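Local structure of neural cell adhesion molecule 1, 140 kDa isoform (2E3V) at residues A23-D28 against Y80-A85; Y41-R46 against G67-V72. The protein is a membrane glycoprotein of the cell surface that mediates adhesion between cells, here represented by its first fibronectin type III domain. One frame throughout, in Å; residues are numbered along the deposited sequence.

Both contacts bridge the two facing antiparallel sheets of one fibronectin type III beta sandwich, and their centres lie about 5 Å apart near the middle of the domain. Strands 23-28 and 68-71 are neighbours in the three-stranded sheet, where Val-25 N lies 2.8 Å from Val-69 O; strands 38-47 and 79-88 are neighbours in the four-stranded one, with Lys-42 N 2.8 Å from Ala-85 O. Along the chain, interaction 2 is nested within the loop that interaction 1 closes. Val-82 CG2 packs 3.4 Å from Ile-71 CD1, so the two contacts merge into one continuous hydrophobic core that joins the sheets of this adhesion module.

Interaction 1: residues A23-D28 against Y80-A85; sequences AQVQFD and YAVRLA
Val-25 and Phe-27 face Val-82 and Leu-84 across the segments 23-28 and 80-85, whose axes pass 9.3 Å apart and whose N-to-C directions differ by 45°, a spacing and skew that mark two packed sheets rather than neighbours within one. Each of the four points its CB toward the other segment, and what meets there is entirely aliphatic or aromatic carbon. Val-25 splits its two branches between the partners. Val-25 CG2 reaches Val-82 CG2 at 4.1 Å, while Val-25 CG1 comes 4.2 Å from Leu-84 CD2. That leucine methyl does most of the work: Leu-84 CD2 also comes obliquely over the root of the aromatic group, 3.4 Å from Phe-27 CD2 and 3.7 Å from Phe-27 CB, with Phe-27 CG between them. The side chains of Phe-27 and Leu-84 cross at about a right angle. Leu-84 has an unusual rotamer, with chi1 at -95° and chi2 at 34°, so the close approach of its methyl to the ring is doubtful as evidence of strain. Around the contact, Ile-13 of strand 12-18 touches both Val-25 and Leu-84, Ile-71 of strand 68-71 touches Val-25, and Phe-101 of strand 91-102 packs on Val-82. Tyr-41 of strand 38-47 brings its ring against that of Phe-27, so strands of both sheets enclose this part of the sandwich core.

Interaction 2: residues Y41-R46 against G67-V72; sequences YKAEWR and GIVTIV
Trp-45 and Ile-71 carry this contact, with Ala-43 and Val-69 beside them, where strand 38-47 of one sheet faces strand 68-71 of the other. The path along the tryptophan starts at Trp-45 CB, which lies 4.2 Å from Ile-71 CD1. A chi1 of 62° tucks the indole in over its own backbone, and the ring system then presents one face to the isoleucine. Trp-45 CG and CD1 approach the Ile-71 CG2 methyl more loosely than the fusion bond does: Trp-45 CD2 is 3.5 Å from Ile-71 CG2 and Trp-45 CE2 only 3.4 Å from it. Trp-45 NE1 is 3.8 Å from Ile-71 CG2. On the six-membered ring Trp-45 CE3 is shared, meeting Ile-71 CG2 and, at 4.0 Å, Ile-71 CD1; farther out, Trp-45 CZ2 and CH2 are still in contact with Ile-71 CG2, CH2 at 4.1 Å. Ile-71 CG2 sits 3.6 Å from the centroid of the five-membered ring of Trp-45 and 17° off its normal, a CH-pi contact over the face. Alongside, Ala-43 CB rests 4.3 Å from Val-69 CG2, a lighter touch that extends the apolar seam. Leu-84 of strand 79-88 adjoins the same seam, on Val-69. With all four touching residues buried, the sheets are joined here by dispersion and shape fit, and the indole pi cloud probably adds a weak electrostatic attraction for the methyl hydrogens.

Interaction 1: residues A23-D28 against Y80-A85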
ATOM      1  N   ALA A  23      -7.001   5.335   2.354  1.00 35.78           N
ATOM      2  CA  ALA A  23      -7.275   4.106   1.628  1.00 36.40           C
ATOM      3  C   ALA A  23      -6.636   2.927   2.345  1.00 36.64           C
ATOM      4  O   ALA A  23      -5.467   2.976   2.742  1.00 36.88           O
ATOM      5  CB  ALA A  23      -6.764   4.190   0.208  1.00 36.07           C
ATOM      6  N   GLN A  24      -7.417   1.876   2.519  1.00 36.89           N
ATOM      7  CA  GLN A  24      -6.908   0.660   3.130  1.00 37.45           C
ATOM      8  C   GLN A  24      -6.538  -0.265   1.997  1.00 37.36           C
ATOM      9  O   GLN A  24      -7.385  -0.602   1.164  1.00 38.30           O
ATOM     10  CB  GLN A  24      -7.952   0.036   4.044  1.00 37.48           C
ATOM     11  CG  GLN A  24      -8.193   0.834   5.327  1.00 40.83           C
ATOM     12  CD  GLN A  24      -9.144   0.114   6.246  1.00 44.53           C
ATOM     13  OE1 GLN A  24     -10.215  -0.333   5.824  1.00 46.35           O
ATOM     14  NE2 GLN A  24      -8.754  -0.029   7.510  1.00 46.73           N
ATOM     15  N   VAL A  25      -5.266  -0.645   1.946  1.00 37.05           N
ATOM     16  CA  VAL A  25      -4.756  -1.466   0.855  1.00 36.82           C
ATOM     17  C   VAL A  25      -4.427  -2.852   1.381  1.00 36.58           C
ATOM     18  O   VAL A  25      -3.527  -3.001   2.218  1.00 36.53           O
ATOM     19  CB  VAL A  25      -3.481  -0.851   0.224  1.00 36.67           C
ATOM     20  CG1 VAL A  25      -2.940  -1.763  -0.879  1.00 37.87           C
ATOM     21  CG2 VAL A  25      -3.775   0.559  -0.325  1.00 37.46           C
ATOM     22  N   GLN A  26      -5.168  -3.850   0.902  1.00 36.25           N
ATOM     23  CA  GLN A  26      -4.933  -5.235   1.281  1.00 35.71           C
ATOM     24  C   GLN A  26      -4.190  -5.987   0.211  1.00 35.86           C
ATOM     25  O   GLN A  26      -4.491  -5.880  -0.980  1.00 35.00           O
ATOM     26  CB  GLN A  26      -6.219  -5.967   1.637  1.00 36.11           C
ATOM     27  CG  GLN A  26      -6.631  -5.771   3.089  1.00 35.89           C
ATOM     28  CD  GLN A  26      -7.852  -6.580   3.443  1.00 35.67           C
ATOM     29  OE1 GLN A  26      -7.829  -7.390   4.381  1.00 36.88           O
ATOM     30  NE2 GLN A  26      -8.917  -6.409   2.667  1.00 33.43           N
ATOM     31  N   PHE A  27      -3.236  -6.788   0.664  1.00 35.79           N
ATOM     32  CA  PHE A  27      -2.355  -7.500  -0.226  1.00 36.16           C
ATOM     33  C   PHE A  27      -2.070  -8.880   0.332  1.00 36.76           C
ATOM     34  O   PHE A  27      -2.352  -9.178   1.504  1.00 36.19           O
ATOM     35  CB  PHE A  27      -1.029  -6.727  -0.342  1.00 36.43           C
ATOM     36  CG  PHE A  27      -0.300  -6.586   0.975  1.00 36.42           C
ATOM     37  CD1 PHE A  27       0.608  -7.556   1.393  1.00 36.61           C
ATOM     38  CD2 PHE A  27      -0.542  -5.496   1.804  1.00 37.11           C
ATOM     39  CE1 PHE A  27       1.265  -7.428   2.623  1.00 36.72           C
ATOM     40  CE2 PHE A  27       0.111  -5.366   3.032  1.00 38.28           C
ATOM     41  CZ  PHE A  27       1.014  -6.331   3.436  1.00 37.00           C
ATOM     42  N   ASP A  28      -1.518  -9.730  -0.518  1.00 37.32           N
ATOM     43  CA  ASP A  28      -1.042 -11.008  -0.060  1.00 38.30           C
ATOM     44  C   ASP A  28       0.451 -11.023  -0.297  1.00 39.32           C
ATOM     45  O   ASP A  28       0.960 -10.356  -1.201  1.00 38.30           O
ATOM     46  CB  ASP A  28      -1.756 -12.180  -0.755  1.00 37.41           C
ATOM     47  CG  ASP A  28      -1.441 -12.287  -2.237  1.00 38.19           C
ATOM     48  OD1 ASP A  28      -2.263 -11.816  -3.044  1.00 37.82           O
ATOM     49  OD2 ASP A  28      -0.390 -12.860  -2.599  1.00 37.17           O
ATOM     50  N   TYR A  80      -5.704   7.386  -7.656  1.00 33.85           N
ATOM     51  CA  TYR A  80      -4.320   7.092  -7.299  1.00 33.90           C
ATOM     52  C   TYR A  80      -3.873   5.730  -7.803  1.00 33.90           C
ATOM     53  O   TYR A  80      -4.659   4.787  -7.845  1.00 33.47           O
ATOM     54  CB  TYR A  80      -4.147   7.064  -5.776  1.00 33.74           C
ATOM     55  CG  TYR A  80      -4.314   8.395  -5.108  1.00 33.77           C
ATOM     56  CD1 TYR A  80      -3.215   9.218  -4.879  1.00 33.02           C
ATOM     57  CD2 TYR A  80      -5.573   8.840  -4.710  1.00 33.58           C
ATOM     58  CE1 TYR A  80      -3.368  10.459  -4.275  1.00 33.82           C
ATOM     59  CE2 TYR A  80      -5.736  10.072  -4.098  1.00 33.65           C
ATOM     60  CZ  TYR A  80      -4.627  10.876  -3.882  1.00 33.32           C
ATOM     61  OH  TYR A  80      -4.784  12.103  -3.289  1.00 34.62           O
ATOM     62  N   ALA A  81      -2.604   5.647  -8.182  1.00 33.68           N
ATOM     63  CA  ALA A  81      -1.958   4.374  -8.416  1.00 33.80           C
ATOM     64  C   ALA A  81      -1.344   4.030  -7.079  1.00 34.13           C
ATOM     65  O   ALA A  81      -0.961   4.924  -6.323  1.00 33.86           O
ATOM     66  CB  ALA A  81      -0.858   4.513  -9.468  1.00 33.74           C
ATOM     67  N   VAL A  82      -1.268   2.745  -6.763  1.00 34.16           N
ATOM     68  CA  VAL A  82      -0.636   2.329  -5.525  1.00 34.73           C
ATOM     69  C   VAL A  82       0.142   1.043  -5.769  1.00 35.12           C
ATOM     70  O   VAL A  82      -0.281   0.180  -6.553  1.00 34.80           O
ATOM     71  CB  VAL A  82      -1.654   2.184  -4.348  1.00 34.55           C
ATOM     72  CG1 VAL A  82      -2.751   1.169  -4.668  1.00 34.83           C
ATOM     73  CG2 VAL A  82      -0.938   1.822  -3.039  1.00 35.73           C
ATOM     74  N   ARG A  83       1.297   0.943  -5.125  1.00 34.99           N
ATOM     75  CA  ARG A  83       2.119  -0.257  -5.219  1.00 35.45           C
ATOM     76  C   ARG A  83       2.831  -0.481  -3.894  1.00 35.69           C
ATOM     77  O   ARG A  83       2.922   0.436  -3.058  1.00 35.23           O
ATOM     78  CB  ARG A  83       3.122  -0.148  -6.368  1.00 35.16           C
ATOM     79  CG  ARG A  83       4.013   1.076  -6.297  1.00 35.70           C
ATOM     80  CD  ARG A  83       4.781   1.250  -7.592  1.00 37.03           C
ATOM     81  NE  ARG A  83       5.799   2.288  -7.485  1.00 36.79           N
ATOM     82  CZ  ARG A  83       6.536   2.726  -8.503  1.00 37.48           C
ATOM     83  NH1 ARG A  83       6.376   2.212  -9.717  1.00 37.11           N
ATOM     84  NH2 ARG A  83       7.442   3.681  -8.304  1.00 36.72           N
ATOM     85  N   LEU A  84       3.333  -1.698  -3.715  1.00 35.75           N
ATOM     86  CA  LEU A  84       3.911  -2.130  -2.452  1.00 37.37           C
ATOM     87  C   LEU A  84       5.148  -2.972  -2.652  1.00 37.17           C
ATOM     88  O   LEU A  84       5.238  -3.721  -3.611  1.00 37.22           O
ATOM     89  CB  LEU A  84       2.894  -3.005  -1.715  1.00 37.84           C
ATOM     90  CG  LEU A  84       1.917  -2.546  -0.650  1.00 43.05           C
ATOM     91  CD1 LEU A  84       1.378  -1.135  -0.832  1.00 45.17           C
ATOM     92  CD2 LEU A  84       0.799  -3.556  -0.634  1.00 44.48           C
ATOM     93  N   ALA A  85       6.101  -2.841  -1.739  1.00 37.30           N
ATOM     94  CA  ALA A  85       7.268  -3.703  -1.711  1.00 37.02           C
ATOM     95  C   ALA A  85       7.472  -4.202  -0.284  1.00 37.32           C
ATOM     96  O   ALA A  85       7.085  -3.536   0.683  1.00 36.77           O
ATOM     97  CB  ALA A  85       8.494  -2.975  -2.201  1.00 37.38           C
TER

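Interaction 2: residues Y41-R46 against G67-V72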
ATOM      1  N   TYR A  41       7.079  -3.204   5.170  1.00 35.13           N
ATOM      2  CA  TYR A  41       6.532  -2.993   3.832  1.00 35.64           C
ATOM      3  C   TYR A  41       6.686  -1.523   3.511  1.00 35.35           C
ATOM      4  O   TYR A  41       6.648  -0.678   4.406  1.00 35.25           O
ATOM      5  CB  TYR A  41       5.047  -3.364   3.741  1.00 35.68           C
ATOM      6  CG  TYR A  41       4.790  -4.831   3.923  1.00 36.42           C
ATOM      7  CD1 TYR A  41       4.899  -5.711   2.845  1.00 36.00           C
ATOM      8  CD2 TYR A  41       4.443  -5.344   5.166  1.00 36.58           C
ATOM      9  CE1 TYR A  41       4.671  -7.071   3.008  1.00 37.25           C
ATOM     10  CE2 TYR A  41       4.216  -6.700   5.341  1.00 37.34           C
ATOM     11  CZ  TYR A  41       4.332  -7.552   4.256  1.00 37.40           C
ATOM     12  OH  TYR A  41       4.107  -8.887   4.417  1.00 37.96           O
ATOM     13  N   LYS A  42       6.880  -1.233   2.233  1.00 35.53           N
ATOM     14  CA  LYS A  42       6.936   0.137   1.761  1.00 35.84           C
ATOM     15  C   LYS A  42       5.864   0.285   0.698  1.00 36.33           C
ATOM     16  O   LYS A  42       5.846  -0.455  -0.296  1.00 36.91           O
ATOM     17  CB  LYS A  42       8.315   0.481   1.205  1.00 36.23           C
ATOM     18  CG  LYS A  42       8.461   1.970   0.835  1.00 35.57           C
ATOM     19  CD  LYS A  42       9.859   2.295   0.361  1.00 37.37           C
ATOM     20  CE  LYS A  42      10.012   3.788   0.156  1.00 38.27           C
ATOM     21  NZ  LYS A  42      11.382   4.206  -0.300  1.00 40.54           N
ATOM     22  N   ALA A  43       4.943   1.207   0.945  1.00 36.02           N
ATOM     23  CA  ALA A  43       3.895   1.533  -0.003  1.00 35.76           C
ATOM     24  C   ALA A  43       4.275   2.801  -0.752  1.00 35.76           C
ATOM     25  O   ALA A  43       4.916   3.699  -0.193  1.00 34.70           O
ATOM     26  CB  ALA A  43       2.586   1.740   0.714  1.00 36.36           C
ATOM     27  N   GLU A  44       3.895   2.863  -2.023  1.00 35.62           N
ATOM     28  CA  GLU A  44       4.074   4.069  -2.829  1.00 36.41           C
ATOM     29  C   GLU A  44       2.758   4.348  -3.529  1.00 35.52           C
ATOM     30  O   GLU A  44       2.070   3.423  -3.942  1.00 34.98           O
ATOM     31  CB  GLU A  44       5.192   3.893  -3.859  1.00 36.31           C
ATOM     32  CG  GLU A  44       6.579   3.752  -3.243  1.00 39.13           C
ATOM     33  CD  GLU A  44       7.672   3.556  -4.281  1.00 39.61           C
ATOM     34  OE1 GLU A  44       8.723   4.215  -4.169  1.00 44.80           O
ATOM     35  OE2 GLU A  44       7.488   2.744  -5.212  1.00 44.95           O
ATOM     36  N   TRP A  45       2.396   5.619  -3.648  1.00 34.76           N
ATOM     37  CA  TRP A  45       1.153   5.984  -4.315  1.00 34.30           C
ATOM     38  C   TRP A  45       1.349   7.308  -5.044  1.00 34.01           C
ATOM     39  O   TRP A  45       2.249   8.086  -4.719  1.00 33.68           O
ATOM     40  CB  TRP A  45      -0.025   6.046  -3.328  1.00 34.42           C
ATOM     41  CG  TRP A  45       0.162   7.078  -2.250  1.00 34.16           C
ATOM     42  CD1 TRP A  45      -0.335   8.355  -2.230  1.00 35.02           C
ATOM     43  CD2 TRP A  45       0.935   6.927  -1.056  1.00 34.62           C
ATOM     44  NE1 TRP A  45       0.076   9.001  -1.086  1.00 34.83           N
ATOM     45  CE2 TRP A  45       0.855   8.146  -0.349  1.00 35.80           C
ATOM     46  CE3 TRP A  45       1.690   5.873  -0.511  1.00 35.44           C
ATOM     47  CZ2 TRP A  45       1.502   8.344   0.878  1.00 35.47           C
ATOM     48  CZ3 TRP A  45       2.325   6.070   0.710  1.00 35.65           C
ATOM     49  CH2 TRP A  45       2.227   7.297   1.388  1.00 34.47           C
ATOM     50  N   ARG A  46       0.515   7.543  -6.043  1.00 33.62           N
ATOM     51  CA  ARG A  46       0.630   8.733  -6.851  1.00 33.73           C
ATOM     52  C   ARG A  46      -0.686   9.029  -7.535  1.00 33.79           C
ATOM     53  O   ARG A  46      -1.292   8.143  -8.154  1.00 33.52           O
ATOM     54  CB  ARG A  46       1.732   8.538  -7.888  1.00 33.56           C
ATOM     55  CG  ARG A  46       1.988   9.737  -8.748  1.00 33.31           C
ATOM     56  CD  ARG A  46       3.087   9.428  -9.738  1.00 34.14           C
ATOM     57  NE  ARG A  46       2.667   8.430 -10.724  1.00 33.41           N
ATOM     58  CZ  ARG A  46       3.432   8.005 -11.726  1.00 34.09           C
ATOM     59  NH1 ARG A  46       4.664   8.482 -11.876  1.00 32.57           N
ATOM     60  NH2 ARG A  46       2.961   7.107 -12.580  1.00 34.54           N
ATOM     61  N   GLY A  67      -2.939  -8.239   6.395  1.00 34.09           N
ATOM     62  CA  GLY A  67      -2.197  -8.030   5.154  1.00 34.84           C
ATOM     63  C   GLY A  67      -2.603  -6.661   4.648  1.00 35.41           C
ATOM     64  O   GLY A  67      -3.055  -6.511   3.515  1.00 35.36           O
ATOM     65  N   ILE A  68      -2.448  -5.658   5.500  1.00 35.72           N
ATOM     66  CA  ILE A  68      -3.023  -4.361   5.211  1.00 36.76           C
ATOM     67  C   ILE A  68      -2.091  -3.208   5.540  1.00 36.44           C
ATOM     68  O   ILE A  68      -1.358  -3.253   6.530  1.00 35.65           O
ATOM     69  CB  ILE A  68      -4.364  -4.209   5.991  1.00 36.59           C
ATOM     70  CG1 ILE A  68      -5.266  -3.116   5.418  1.00 38.59           C
ATOM     71  CG2 ILE A  68      -4.134  -3.982   7.500  1.00 37.93           C
ATOM     72  CD1 ILE A  68      -6.740  -3.326   5.860  1.00 38.51           C
ATOM     73  N   VAL A  69      -2.111  -2.197   4.677  1.00 36.58           N
ATOM     74  CA  VAL A  69      -1.486  -0.911   4.990  1.00 37.08           C
ATOM     75  C   VAL A  69      -2.504   0.190   4.683  1.00 37.13           C
ATOM     76  O   VAL A  69      -3.286   0.084   3.742  1.00 37.43           O
ATOM     77  CB  VAL A  69      -0.131  -0.683   4.246  1.00 36.66           C
ATOM     78  CG1 VAL A  69       0.893  -1.733   4.687  1.00 36.40           C
ATOM     79  CG2 VAL A  69      -0.303  -0.676   2.735  1.00 37.74           C
ATOM     80  N   THR A  70      -2.510   1.236   5.494  1.00 36.79           N
ATOM     81  CA  THR A  70      -3.429   2.328   5.279  1.00 36.75           C
ATOM     82  C   THR A  70      -2.638   3.537   4.821  1.00 36.44           C
ATOM     83  O   THR A  70      -1.665   3.936   5.458  1.00 36.33           O
ATOM     84  CB  THR A  70      -4.223   2.672   6.545  1.00 37.32           C
ATOM     85  OG1 THR A  70      -4.963   1.520   6.951  1.00 38.64           O
ATOM     86  CG2 THR A  70      -5.198   3.840   6.289  1.00 37.22           C
ATOM     87  N   ILE A  71      -3.059   4.087   3.696  1.00 35.97           N
ATOM     88  CA  ILE A  71      -2.466   5.296   3.156  1.00 36.09           C
ATOM     89  C   ILE A  71      -3.355   6.441   3.595  1.00 35.94           C
ATOM     90  O   ILE A  71      -4.581   6.347   3.515  1.00 35.75           O
ATOM     91  CB  ILE A  71      -2.385   5.248   1.629  1.00 36.24           C
ATOM     92  CG1 ILE A  71      -1.524   4.061   1.186  1.00 37.10           C
ATOM     93  CG2 ILE A  71      -1.846   6.585   1.093  1.00 36.55           C
ATOM     94  CD1 ILE A  71      -1.670   3.722  -0.265  1.00 38.04           C
ATOM     95  N   VAL A  72      -2.735   7.513   4.077  1.00 35.98           N
ATOM     96  CA  VAL A  72      -3.475   8.664   4.586  1.00 35.93           C
ATOM     97  C   VAL A  72      -3.032   9.948   3.887  1.00 35.86           C
ATOM     98  O   VAL A  72      -2.065   9.942   3.129  1.00 35.73           O
ATOM     99  CB  VAL A  72      -3.336   8.804   6.133  1.00 36.08           C
ATOM    100  CG1 VAL A  72      -3.710   7.483   6.832  1.00 36.69           C
ATOM    101  CG2 VAL A  72      -1.925   9.250   6.526  1.00 36.05           C
TER